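Local structure of cruciferin (Brassica napus, 3KGL) at residues 50-56 with 164-170; 68-74 with 171-175; 338-344 with 405-411; 304-310 with 325-331. The protein probably serves as a seed storage protein, an 11S globulin that acts as a nutrient reservoir and is built from two cupin domains per subunit. All coordinates share one frame. Residue numbers count along the deposited sequence, not the author numbering.

Interaction 1: 50-56 with 164-170; sequences IESKGLY and WFYNDGN
Strand 54-56 runs antiparallel to strand 164-166, their axes 4.6 Å apart and 169° between directions. Leu-55 faces Tyr-166 as a non-hydrogen-bonded pair (CA-CA 4.5 Å); Tyr-56 faces Phe-165 as a hydrogen-bonded one, with Tyr-56 N to Phe-165 O at 2.7 Å and Phe-165 N to Tyr-56 O at 3.0 Å. Asn-167 N reaches Gly-54 O at 2.9 Å. Before Gly-54 the chain folds through a type II turn, Glu-51 to Gly-54, whose Lys-53 N meets Asn-167 O at 3.2 Å. Asn-167 (chi1 t), its CA-to-CB bond directed toward 50-56, fills the hollow inside this turn, CB 4.2 Å from Ile-50 CG2. This pairing belongs to the curled antiparallel sheet of the N-terminal cupin barrel. On the Leu-55 and Tyr-166 face, Leu-55 (chi1 t) wedges in, CD1 3.9 Å from Trp-164 CE3 and CB 4.1 Å from Tyr-166 CD1, at the edge of that ring. On the opposite face, Tyr-56 (chi1 t) brings CD2 to 4.2 Å from CD2 of Phe-165 (chi1 m). Ile-50 CD1 lies against Phe-165 CB at 3.9 Å. Val-425 and Pro-422 of a second subunit pack on Leu-55 and Trp-164 respectively.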
# COMPACT_ATOMS: atom_id res chain seq x y z
N ILE A 50 7.02 -10.00 -31.85
CA ILE A 50 5.97 -10.07 -32.86
C ILE A 50 6.50 -10.07 -34.30
O ILE A 50 7.24 -9.17 -34.71
CB ILE A 50 4.93 -8.95 -32.69
CG1 ILE A 50 4.50 -8.85 -31.22
CG2 ILE A 50 3.72 -9.22 -33.57
CD1 ILE A 50 3.97 -7.51 -30.84
N GLU A 51 6.12 -11.10 -35.06
CA GLU A 51 6.60 -11.29 -36.42
C GLU A 51 5.90 -10.35 -37.38
O GLU A 51 5.19 -9.45 -36.94
CB GLU A 51 6.40 -12.74 -36.87
CG GLU A 51 7.39 -13.73 -36.26
CD GLU A 51 8.85 -13.33 -36.50
OE1 GLU A 51 9.10 -12.35 -37.24
OE2 GLU A 51 9.75 -14.01 -35.94
N SER A 52 6.09 -10.54 -38.68
CA SER A 52 5.47 -9.63 -39.63
C SER A 52 4.05 -10.06 -39.98
O SER A 52 3.76 -11.26 -40.05
CB SER A 52 6.33 -9.50 -40.88
OG SER A 52 6.38 -8.14 -41.28
N LYS A 53 3.18 -9.07 -40.17
CA LYS A 53 1.75 -9.30 -40.37
C LYS A 53 1.15 -9.76 -39.05
O LYS A 53 -0.01 -10.20 -38.98
CB LYS A 53 1.49 -10.37 -41.44
CG LYS A 53 1.78 -9.96 -42.88
CD LYS A 53 2.24 -11.18 -43.70
CE LYS A 53 1.39 -12.44 -43.42
NZ LYS A 53 1.94 -13.69 -44.05
N GLY A 54 1.96 -9.68 -38.00
CA GLY A 54 1.63 -10.27 -36.71
C GLY A 54 0.87 -9.35 -35.80
O GLY A 54 1.28 -8.22 -35.54
N LEU A 55 -0.26 -9.84 -35.31
CA LEU A 55 -1.09 -9.08 -34.40
C LEU A 55 -1.07 -9.72 -33.02
O LEU A 55 -1.34 -10.92 -32.89
CB LEU A 55 -2.53 -9.02 -34.92
CG LEU A 55 -3.58 -8.54 -33.91
CD1 LEU A 55 -3.22 -7.16 -33.38
CD2 LEU A 55 -4.97 -8.53 -34.53
N TYR A 56 -0.72 -8.94 -32.01
CA TYR A 56 -0.86 -9.35 -30.61
C TYR A 56 -2.23 -8.88 -30.11
O TYR A 56 -2.49 -7.69 -30.05
CB TYR A 56 0.25 -8.76 -29.74
CG TYR A 56 0.05 -9.03 -28.27
CD1 TYR A 56 0.68 -10.10 -27.65
CD2 TYR A 56 -0.79 -8.24 -27.50
CE1 TYR A 56 0.49 -10.36 -26.30
CE2 TYR A 56 -0.98 -8.49 -26.16
CZ TYR A 56 -0.34 -9.55 -25.56
OH TYR A 56 -0.53 -9.81 -24.22
N TRP A 164 -3.50 -3.84 -27.74
CA TRP A 164 -3.13 -4.79 -28.79
C TRP A 164 -2.02 -4.17 -29.64
O TRP A 164 -2.01 -2.95 -29.85
CB TRP A 164 -4.33 -5.15 -29.67
CG TRP A 164 -5.00 -3.95 -30.27
CD1 TRP A 164 -6.08 -3.28 -29.77
CD2 TRP A 164 -4.62 -3.26 -31.47
NE1 TRP A 164 -6.39 -2.22 -30.58
CE2 TRP A 164 -5.52 -2.18 -31.63
CE3 TRP A 164 -3.62 -3.45 -32.42
CZ2 TRP A 164 -5.44 -1.30 -32.70
CZ3 TRP A 164 -3.54 -2.57 -33.48
CH2 TRP A 164 -4.44 -1.51 -33.61
N PHE A 165 -1.10 -4.99 -30.13
CA PHE A 165 -0.01 -4.50 -30.97
C PHE A 165 0.01 -5.17 -32.34
O PHE A 165 -0.31 -6.36 -32.46
CB PHE A 165 1.34 -4.70 -30.27
CG PHE A 165 1.45 -3.95 -28.97
CD1 PHE A 165 1.90 -2.64 -28.95
CD2 PHE A 165 1.11 -4.56 -27.77
CE1 PHE A 165 2.00 -1.95 -27.76
CE2 PHE A 165 1.21 -3.87 -26.58
CZ PHE A 165 1.66 -2.57 -26.57
N TYR A 166 0.37 -4.40 -33.37
CA TYR A 166 0.46 -4.92 -34.74
C TYR A 166 1.77 -4.55 -35.38
O TYR A 166 2.17 -3.38 -35.36
CB TYR A 166 -0.69 -4.41 -35.62
CG TYR A 166 -0.62 -4.88 -37.06
CD1 TYR A 166 -1.02 -6.16 -37.41
CD2 TYR A 166 -0.16 -4.04 -38.07
CE1 TYR A 166 -0.96 -6.59 -38.73
CE2 TYR A 166 -0.09 -4.48 -39.39
CZ TYR A 166 -0.50 -5.75 -39.71
OH TYR A 166 -0.44 -6.20 -41.02
N ASN A 167 2.43 -5.54 -35.97
CA ASN A 167 3.64 -5.30 -36.75
C ASN A 167 3.32 -5.11 -38.23
O ASN A 167 3.27 -6.08 -39.00
CB ASN A 167 4.62 -6.45 -36.56
CG ASN A 167 6.00 -6.12 -37.11
OD1 ASN A 167 6.79 -7.02 -37.38
ND2 ASN A 167 6.28 -4.83 -37.26
N ASP A 168 3.08 -3.86 -38.61
CA ASP A 168 2.96 -3.47 -40.01
C ASP A 168 4.34 -3.54 -40.63
O ASP A 168 4.50 -3.57 -41.85
CB ASP A 168 2.44 -2.02 -40.12
CG ASP A 168 3.38 -1.00 -39.46
OD1 ASP A 168 4.11 -1.38 -38.52
OD2 ASP A 168 3.39 0.18 -39.87
N GLY A 169 5.34 -3.59 -39.76
CA GLY A 169 6.71 -3.38 -40.15
C GLY A 169 7.42 -4.55 -40.81
O GLY A 169 6.90 -5.66 -40.92
N ASN A 170 8.65 -4.27 -41.22
CA ASN A 170 9.46 -5.18 -41.98
C ASN A 170 10.09 -6.25 -41.09
O ASN A 170 9.82 -7.44 -41.24
CB ASN A 170 10.56 -4.38 -42.66
CG ASN A 170 11.29 -5.17 -43.69
OD1 ASN A 170 10.90 -6.31 -44.01
ND2 ASN A 170 12.36 -4.59 -44.23
O HOH W 1 9.18 -10.06 -39.40

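Interaction 2: 68-74 with 171-175; sequences FVAKGEG and QPLVI
Val-174 holds the polar centre of this contact: its N donates to Lys-71 O at 2.5 Å, and its O accepts from Ala-70 N at 2.8 Å and, weakly, from Lys-71 N at 3.5 Å. Two residues, Ala-70 and Lys-71, thus face one, a classic beta bulge in an antiparallel pair of the N-terminal cupin domain. Ala-70, at phi/psi -95/-40, carries the irregularity, and the register shifts by one between Val-69 opposite Ile-175 (non-hydrogen-bonded, CA-CA 4.3 Å) and Lys-71 opposite Val-174 (hydrogen-bonded, 4.8 Å). The axes of strands 68-71 and 173-175 approach to 4.7 Å with 141° between their directions. Beyond the bulge the chain turns off into strand 73-79 of another sheet. Gly-72 takes phi/psi 114/-163, where a CB would strike Leu-173 CA and Pro-172 O, so the absence of a side chain lets the backbones close to a CA-CA distance of 4.1 Å between Gly-72 and Leu-173. Leu-173 (chi1 t) lays CD1 3.6 Å from Glu-73 N. Outward, Val-174 (chi1 t) sets CG1 4.0 Å from Ala-70 CB, and its CB lies 3.9 Å from Lys-71 CG. On the other face, Val-69 (chi1 m) brings CG1 to 3.8 Å from Ile-175 CG1.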
# COMPACT_ATOMS: atom_id res chain seq x y z
N PHE A 68 8.26 -0.90 -23.26
CA PHE A 68 9.29 -0.25 -24.07
C PHE A 68 9.42 -1.02 -25.39
O PHE A 68 9.34 -2.24 -25.41
CB PHE A 68 10.63 -0.25 -23.33
CG PHE A 68 11.73 0.47 -24.06
CD1 PHE A 68 11.88 1.84 -23.92
CD2 PHE A 68 12.64 -0.23 -24.84
CE1 PHE A 68 12.92 2.49 -24.58
CE2 PHE A 68 13.66 0.42 -25.50
CZ PHE A 68 13.80 1.78 -25.37
N VAL A 69 9.57 -0.29 -26.49
CA VAL A 69 9.76 -0.93 -27.79
C VAL A 69 11.25 -0.96 -28.05
O VAL A 69 11.89 0.09 -28.17
CB VAL A 69 9.04 -0.16 -28.92
CG1 VAL A 69 7.53 -0.33 -28.81
CG2 VAL A 69 9.39 1.28 -28.85
N ALA A 70 11.82 -2.16 -28.11
CA ALA A 70 13.26 -2.32 -28.13
C ALA A 70 13.77 -2.45 -29.55
O ALA A 70 14.82 -1.91 -29.88
CB ALA A 70 13.67 -3.53 -27.32
N LYS A 71 13.03 -3.19 -30.36
CA LYS A 71 13.34 -3.37 -31.78
C LYS A 71 12.06 -3.27 -32.58
O LYS A 71 11.08 -3.94 -32.27
CB LYS A 71 13.99 -4.75 -32.04
CG LYS A 71 14.89 -5.30 -30.94
CD LYS A 71 15.87 -6.37 -31.44
CE LYS A 71 17.14 -5.71 -31.98
NZ LYS A 71 17.58 -4.51 -31.17
N GLY A 72 12.05 -2.45 -33.61
CA GLY A 72 10.99 -2.55 -34.58
C GLY A 72 10.09 -1.35 -34.61
O GLY A 72 10.43 -0.28 -34.09
N GLU A 73 8.93 -1.53 -35.22
CA GLU A 73 8.01 -0.45 -35.49
C GLU A 73 6.64 -1.08 -35.69
O GLU A 73 6.55 -2.22 -36.14
CB GLU A 73 8.47 0.29 -36.75
CG GLU A 73 8.18 1.79 -36.79
CD GLU A 73 9.10 2.55 -37.76
OE1 GLU A 73 8.76 3.70 -38.14
OE2 GLU A 73 10.16 1.99 -38.13
N GLY A 74 5.58 -0.36 -35.36
CA GLY A 74 4.24 -0.87 -35.59
C GLY A 74 3.09 -0.00 -35.09
O GLY A 74 3.25 1.20 -34.89
N GLN A 171 10.94 -5.78 -40.19
CA GLN A 171 11.61 -6.63 -39.22
C GLN A 171 10.70 -6.99 -38.04
O GLN A 171 9.59 -6.45 -37.91
CB GLN A 171 12.85 -5.90 -38.70
CG GLN A 171 12.66 -4.39 -38.62
CD GLN A 171 13.49 -3.74 -37.53
OE1 GLN A 171 13.44 -2.52 -37.34
NE2 GLN A 171 14.26 -4.55 -36.80
N PRO A 172 11.15 -7.89 -37.17
CA PRO A 172 10.36 -8.20 -35.97
C PRO A 172 10.19 -7.00 -35.04
O PRO A 172 11.12 -6.22 -34.82
CB PRO A 172 11.19 -9.29 -35.28
CG PRO A 172 12.05 -9.87 -36.35
CD PRO A 172 12.35 -8.73 -37.27
N LEU A 173 8.99 -6.86 -34.50
CA LEU A 173 8.69 -5.83 -33.52
C LEU A 173 8.84 -6.42 -32.12
O LEU A 173 8.21 -7.42 -31.79
CB LEU A 173 7.27 -5.33 -33.72
CG LEU A 173 6.67 -4.51 -32.58
CD1 LEU A 173 7.33 -3.15 -32.47
CD2 LEU A 173 5.19 -4.39 -32.82
N VAL A 174 9.68 -5.79 -31.30
CA VAL A 174 9.97 -6.32 -29.98
C VAL A 174 9.53 -5.33 -28.92
O VAL A 174 10.14 -4.28 -28.75
CB VAL A 174 11.47 -6.64 -29.78
CG1 VAL A 174 11.74 -6.93 -28.34
CG2 VAL A 174 11.88 -7.82 -30.62
N ILE A 175 8.47 -5.67 -28.20
CA ILE A 175 8.10 -4.88 -27.04
C ILE A 175 8.56 -5.62 -25.78
O ILE A 175 8.47 -6.85 -25.69
CB ILE A 175 6.57 -4.53 -26.97
CG1 ILE A 175 6.10 -3.79 -28.22
CG2 ILE A 175 6.29 -3.63 -25.78
CD1 ILE A 175 5.35 -4.65 -29.21

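Interaction 3: 338-344 with 405-411; sequences PQWNANA and NAQINTL
Trp-340 and Asn-409, the two residues most buried here, sit opposite each other as an antiparallel hydrogen-bonded pair, Trp-340 N to Asn-409 O at 3.0 Å and Asn-409 N to Trp-340 O at 3.1 Å. The indole (chi1 81°, chi2 86°) lies flat under the Asn-409 side chain (chi1 m), whose CB stands 3.4 Å from the centroid of the six-membered ring and 10° off its normal, a CH-pi contact. Third is Leu-411 (chi1 m, chi2 t): its CD2 meets the ring edge at CZ3, 3.7 Å away, and its CD1 packs 3.7 Å from Pro-338 CB. The axes of strands 338-341 and 408-410 are 4.6 Å apart and 149° between directions, in a curled antiparallel sheet of the C-terminal cupin barrel. Leu-411 N to Pro-338 O (2.7 Å) and Ala-342 N to Gln-407 O (2.9 Å) extend the pairing at both ends. Past the strand, Asn-343 (chi1 p) replaces backbone with side chain, OD1 accepting from Gln-407 N at 3.0 Å and ND2 donating to Asn-405 O at 3.2 Å. On the Gln-339 face, Gln-339 CB touches Ile-408 CG2 at 3.5 Å. The Trp-340 ring also stacks with Phe-60 of a third subunit, and Pro-81 of that subunit packs on Asn-409.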
# COMPACT_ATOMS: atom_id res chain seq x y z
N PRO A 338 29.03 4.61 -9.80
CA PRO A 338 28.32 3.85 -8.77
C PRO A 338 27.16 4.63 -8.15
O PRO A 338 27.37 5.59 -7.43
CB PRO A 338 29.40 3.62 -7.71
CG PRO A 338 30.67 3.65 -8.47
CD PRO A 338 30.47 4.68 -9.53
N GLN A 339 25.94 4.19 -8.45
CA GLN A 339 24.72 4.81 -7.94
C GLN A 339 23.82 3.78 -7.25
O GLN A 339 23.97 2.58 -7.47
CB GLN A 339 23.96 5.48 -9.10
CG GLN A 339 23.43 4.51 -10.17
CD GLN A 339 23.12 5.18 -11.50
OE1 GLN A 339 22.20 4.78 -12.22
NE2 GLN A 339 23.90 6.21 -11.83
N TRP A 340 22.90 4.24 -6.42
CA TRP A 340 21.85 3.37 -5.92
C TRP A 340 20.53 4.10 -6.09
O TRP A 340 20.51 5.25 -6.46
CB TRP A 340 22.08 2.98 -4.47
CG TRP A 340 21.68 4.00 -3.41
CD1 TRP A 340 20.44 4.16 -2.85
CD2 TRP A 340 22.53 4.94 -2.75
NE1 TRP A 340 20.47 5.15 -1.90
CE2 TRP A 340 21.74 5.64 -1.82
CE3 TRP A 340 23.89 5.27 -2.85
CZ2 TRP A 340 22.25 6.65 -1.01
CZ3 TRP A 340 24.40 6.26 -2.05
CH2 TRP A 340 23.58 6.94 -1.15
N ASN A 341 19.42 3.42 -5.86
CA ASN A 341 18.13 4.09 -5.90
C ASN A 341 17.58 4.28 -4.50
O ASN A 341 17.49 3.33 -3.72
CB ASN A 341 17.16 3.35 -6.82
CG ASN A 341 17.61 3.36 -8.26
OD1 ASN A 341 18.42 4.20 -8.64
ND2 ASN A 341 17.11 2.43 -9.07
N ALA A 342 17.24 5.53 -4.17
CA ALA A 342 16.85 5.90 -2.82
C ALA A 342 15.47 5.40 -2.44
O ALA A 342 15.20 5.17 -1.26
CB ALA A 342 16.93 7.39 -2.65
N ASN A 343 14.61 5.23 -3.44
CA ASN A 343 13.18 4.97 -3.19
C ASN A 343 12.51 4.03 -4.17
O ASN A 343 11.28 3.95 -4.21
CB ASN A 343 12.39 6.28 -3.11
CG ASN A 343 12.48 7.11 -4.40
OD1 ASN A 343 13.40 6.97 -5.21
ND2 ASN A 343 11.51 8.01 -4.58
N ALA A 344 13.30 3.32 -4.97
CA ALA A 344 12.74 2.43 -5.97
C ALA A 344 13.51 1.13 -6.14
O ALA A 344 14.72 1.05 -5.90
CB ALA A 344 12.63 3.13 -7.30
N ASN A 405 8.46 8.77 -9.37
CA ASN A 405 9.66 9.59 -9.50
C ASN A 405 10.86 9.01 -8.74
O ASN A 405 10.89 9.03 -7.51
CB ASN A 405 9.38 11.04 -9.07
CG ASN A 405 10.60 11.95 -9.23
OD1 ASN A 405 11.68 11.66 -8.70
ND2 ASN A 405 10.42 13.05 -9.95
N ALA A 406 11.86 8.51 -9.47
CA ALA A 406 12.99 7.85 -8.83
C ALA A 406 14.13 8.81 -8.49
O ALA A 406 14.51 9.65 -9.30
CB ALA A 406 13.50 6.73 -9.70
N GLN A 407 14.68 8.66 -7.29
CA GLN A 407 15.86 9.42 -6.88
C GLN A 407 17.13 8.57 -6.95
O GLN A 407 17.32 7.64 -6.17
CB GLN A 407 15.68 9.95 -5.45
CG GLN A 407 16.61 11.12 -5.07
CD GLN A 407 16.09 12.48 -5.53
OE1 GLN A 407 14.90 12.64 -5.84
NE2 GLN A 407 16.98 13.48 -5.57
N ILE A 408 18.02 8.89 -7.88
CA ILE A 408 19.34 8.25 -7.92
C ILE A 408 20.33 9.01 -7.01
O ILE A 408 20.35 10.23 -6.98
CB ILE A 408 19.89 8.19 -9.36
CG1 ILE A 408 18.77 7.94 -10.36
CG2 ILE A 408 20.94 7.10 -9.50
CD1 ILE A 408 19.26 7.45 -11.70
N ASN A 409 21.12 8.26 -6.25
CA ASN A 409 22.19 8.80 -5.42
C ASN A 409 23.53 8.25 -5.86
O ASN A 409 23.71 7.04 -5.93
CB ASN A 409 21.94 8.48 -3.94
CG ASN A 409 20.87 9.36 -3.32
OD1 ASN A 409 20.52 10.41 -3.87
ND2 ASN A 409 20.34 8.94 -2.16
N THR A 410 24.47 9.12 -6.19
CA THR A 410 25.76 8.67 -6.67
C THR A 410 26.73 8.49 -5.49
O THR A 410 26.58 9.14 -4.46
CB THR A 410 26.35 9.65 -7.73
OG1 THR A 410 26.46 10.97 -7.18
CG2 THR A 410 25.46 9.72 -8.93
N LEU A 411 27.71 7.60 -5.64
CA LEU A 411 28.76 7.47 -4.63
C LEU A 411 29.99 8.25 -5.04
O LEU A 411 30.80 8.60 -4.20
CB LEU A 411 29.15 6.02 -4.41
CG LEU A 411 28.11 5.08 -3.82
CD1 LEU A 411 28.54 3.65 -4.07
CD2 LEU A 411 27.94 5.32 -2.33

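Interaction 4: 304-310 with 325-331; sequences LGYISTL and ALRGSIR
A regular antiparallel strand pair joins 305-310 to 325-331 within an antiparallel sheet of the C-terminal cupin domain. The axes lie 4.7 Å apart at 168°. Hydrogen-bonded pairs are Tyr-306 with Ser-329 (Tyr-306 N to Ser-329 O 3.0 Å, Ser-329 N to Tyr-306 O 3.1 Å) and Ser-308 with Arg-327 (Ser-308 N to Arg-327 O 2.8 Å, Arg-327 N to Ser-308 O 3.1 Å); Arg-331 N to Leu-304 O (3.0 Å) closes one end. Gly-305, at phi/psi 142/-168, lies opposite Ile-330 with CA-CA 4.3 Å, where any CB would strike Ser-329 O. On its face, Ile-307 (chi1 m) presses CG2 to 3.4 Å from Leu-326 CD2. On the other, Tyr-306 (chi1 p) folds its ring over the partner strand, with Ser-329 N over one face and CE2 3.3 Å from Ser-329 CB. Arg-327 forms a salt bridge to Asp-292 and a hydrogen bond to Thr-351, while Ser-329 bonds Arg-396. Ile-307 and Leu-326 thus give one face an apolar patch, while Arg-327 and Ser-329 bring buried polar groups to the other.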
# COMPACT_ATOMS: atom_id res chain seq x y z
N LEU A 304 30.45 10.58 -24.85
CA LEU A 304 30.19 9.45 -23.95
C LEU A 304 28.83 8.77 -24.13
O LEU A 304 28.75 7.55 -24.11
CB LEU A 304 30.32 9.90 -22.50
CG LEU A 304 31.59 9.52 -21.77
CD1 LEU A 304 32.57 8.95 -22.76
CD2 LEU A 304 32.16 10.74 -21.06
N GLY A 305 27.76 9.57 -24.26
CA GLY A 305 26.42 9.03 -24.44
C GLY A 305 25.37 9.83 -23.69
O GLY A 305 25.66 10.93 -23.23
N TYR A 306 24.15 9.31 -23.58
CA TYR A 306 23.11 9.98 -22.77
C TYR A 306 22.38 9.07 -21.80
O TYR A 306 22.45 7.85 -21.89
CB TYR A 306 22.06 10.69 -23.63
CG TYR A 306 21.24 9.77 -24.50
CD1 TYR A 306 19.86 9.68 -24.33
CD2 TYR A 306 21.83 9.01 -25.50
CE1 TYR A 306 19.09 8.83 -25.14
CE2 TYR A 306 21.09 8.17 -26.31
CZ TYR A 306 19.71 8.08 -26.14
OH TYR A 306 18.98 7.24 -26.96
N ILE A 307 21.69 9.71 -20.85
CA ILE A 307 20.67 9.03 -20.06
C ILE A 307 19.42 9.88 -20.04
O ILE A 307 19.46 11.05 -19.66
CB ILE A 307 21.10 8.81 -18.63
CG1 ILE A 307 22.26 7.82 -18.60
CG2 ILE A 307 19.92 8.29 -17.84
CD1 ILE A 307 23.02 7.81 -17.31
N SER A 308 18.31 9.29 -20.46
CA SER A 308 17.05 10.01 -20.51
C SER A 308 16.15 9.40 -19.46
O SER A 308 16.39 8.28 -19.01
CB SER A 308 16.43 9.87 -21.90
OG SER A 308 15.96 11.12 -22.37
N THR A 309 15.11 10.12 -19.05
CA THR A 309 14.30 9.64 -17.94
C THR A 309 12.84 10.02 -18.01
O THR A 309 12.51 11.15 -18.37
CB THR A 309 14.86 10.17 -16.62
OG1 THR A 309 15.85 9.26 -16.13
CG2 THR A 309 13.76 10.28 -15.59
N LEU A 310 11.97 9.07 -17.66
CA LEU A 310 10.54 9.33 -17.51
C LEU A 310 10.09 9.43 -16.06
O LEU A 310 9.57 8.47 -15.50
CB LEU A 310 9.75 8.22 -18.19
CG LEU A 310 9.11 8.59 -19.51
CD1 LEU A 310 7.98 7.62 -19.80
CD2 LEU A 310 8.59 10.01 -19.45
N ALA A 325 10.92 5.27 -15.60
CA ALA A 325 11.85 4.60 -16.51
C ALA A 325 13.11 5.41 -16.76
O ALA A 325 13.13 6.63 -16.55
CB ALA A 325 11.16 4.22 -17.83
N LEU A 326 14.16 4.72 -17.19
CA LEU A 326 15.46 5.32 -17.50
C LEU A 326 16.13 4.62 -18.70
O LEU A 326 16.54 3.46 -18.59
CB LEU A 326 16.39 5.26 -16.27
CG LEU A 326 17.77 5.92 -16.36
CD1 LEU A 326 18.44 6.01 -15.00
CD2 LEU A 326 18.67 5.19 -17.32
N ARG A 327 16.26 5.32 -19.82
CA ARG A 327 16.94 4.79 -20.99
C ARG A 327 18.33 5.39 -21.13
O ARG A 327 18.52 6.58 -20.90
CB ARG A 327 16.12 5.06 -22.26
CG ARG A 327 16.91 4.98 -23.56
CD ARG A 327 17.28 3.58 -23.93
NE ARG A 327 17.21 3.37 -25.37
CZ ARG A 327 17.38 2.19 -25.98
NH1 ARG A 327 17.66 1.10 -25.28
NH2 ARG A 327 17.28 2.10 -27.30
N GLY A 328 19.30 4.55 -21.48
CA GLY A 328 20.67 5.01 -21.65
C GLY A 328 21.43 4.38 -22.80
O GLY A 328 21.32 3.17 -23.06
N SER A 329 22.20 5.21 -23.50
CA SER A 329 23.13 4.77 -24.54
C SER A 329 24.53 5.28 -24.22
O SER A 329 24.75 6.49 -24.22
CB SER A 329 22.74 5.35 -25.89
OG SER A 329 22.26 4.35 -26.77
N ILE A 330 25.47 4.38 -23.99
CA ILE A 330 26.87 4.78 -23.81
C ILE A 330 27.82 4.07 -24.76
O ILE A 330 27.51 3.01 -25.31
CB ILE A 330 27.32 4.65 -22.34
CG1 ILE A 330 27.41 3.19 -21.90
CG2 ILE A 330 26.34 5.36 -21.43
CD1 ILE A 330 27.36 3.03 -20.40
N ARG A 331 28.99 4.66 -24.99
CA ARG A 331 29.93 4.10 -25.94
C ARG A 331 31.04 3.36 -25.22
O ARG A 331 31.36 3.69 -24.08
CB ARG A 331 30.53 5.20 -26.82
CG ARG A 331 29.52 6.29 -27.20
CD ARG A 331 29.86 6.86 -28.55
NE ARG A 331 30.00 5.79 -29.53
CZ ARG A 331 30.26 5.99 -30.81
NH1 ARG A 331 30.41 7.23 -31.26
NH2 ARG A 331 30.37 4.96 -31.64

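In the fold
Interactions 1 and 2 belong to the N-terminal cupin domain, 4 and 3 to the C-terminal one, farther along the chain. Interactions 1 and 2, centres 9 Å apart, interleave and share a sheet in which strands 162-166 and 73-79 are neighbours; Ile-50 N probably bonds Leu-173 O at 2.8 Å. Interactions 3 and 4, centres 15 Å apart, lie in different sheets and meet where Ile-408 CD1 packs 3.7 Å from Leu-326 CD1. Phe-68 CZ, 3.7 Å from Arg-327 CZ, joins interactions 2 and 4 across the domains. Interactions 1 and 3, centres 36 Å apart on opposite sides of the chain's centre, each touch a different neighbouring subunit, so both copies of the cupin fold take part in subunit contacts.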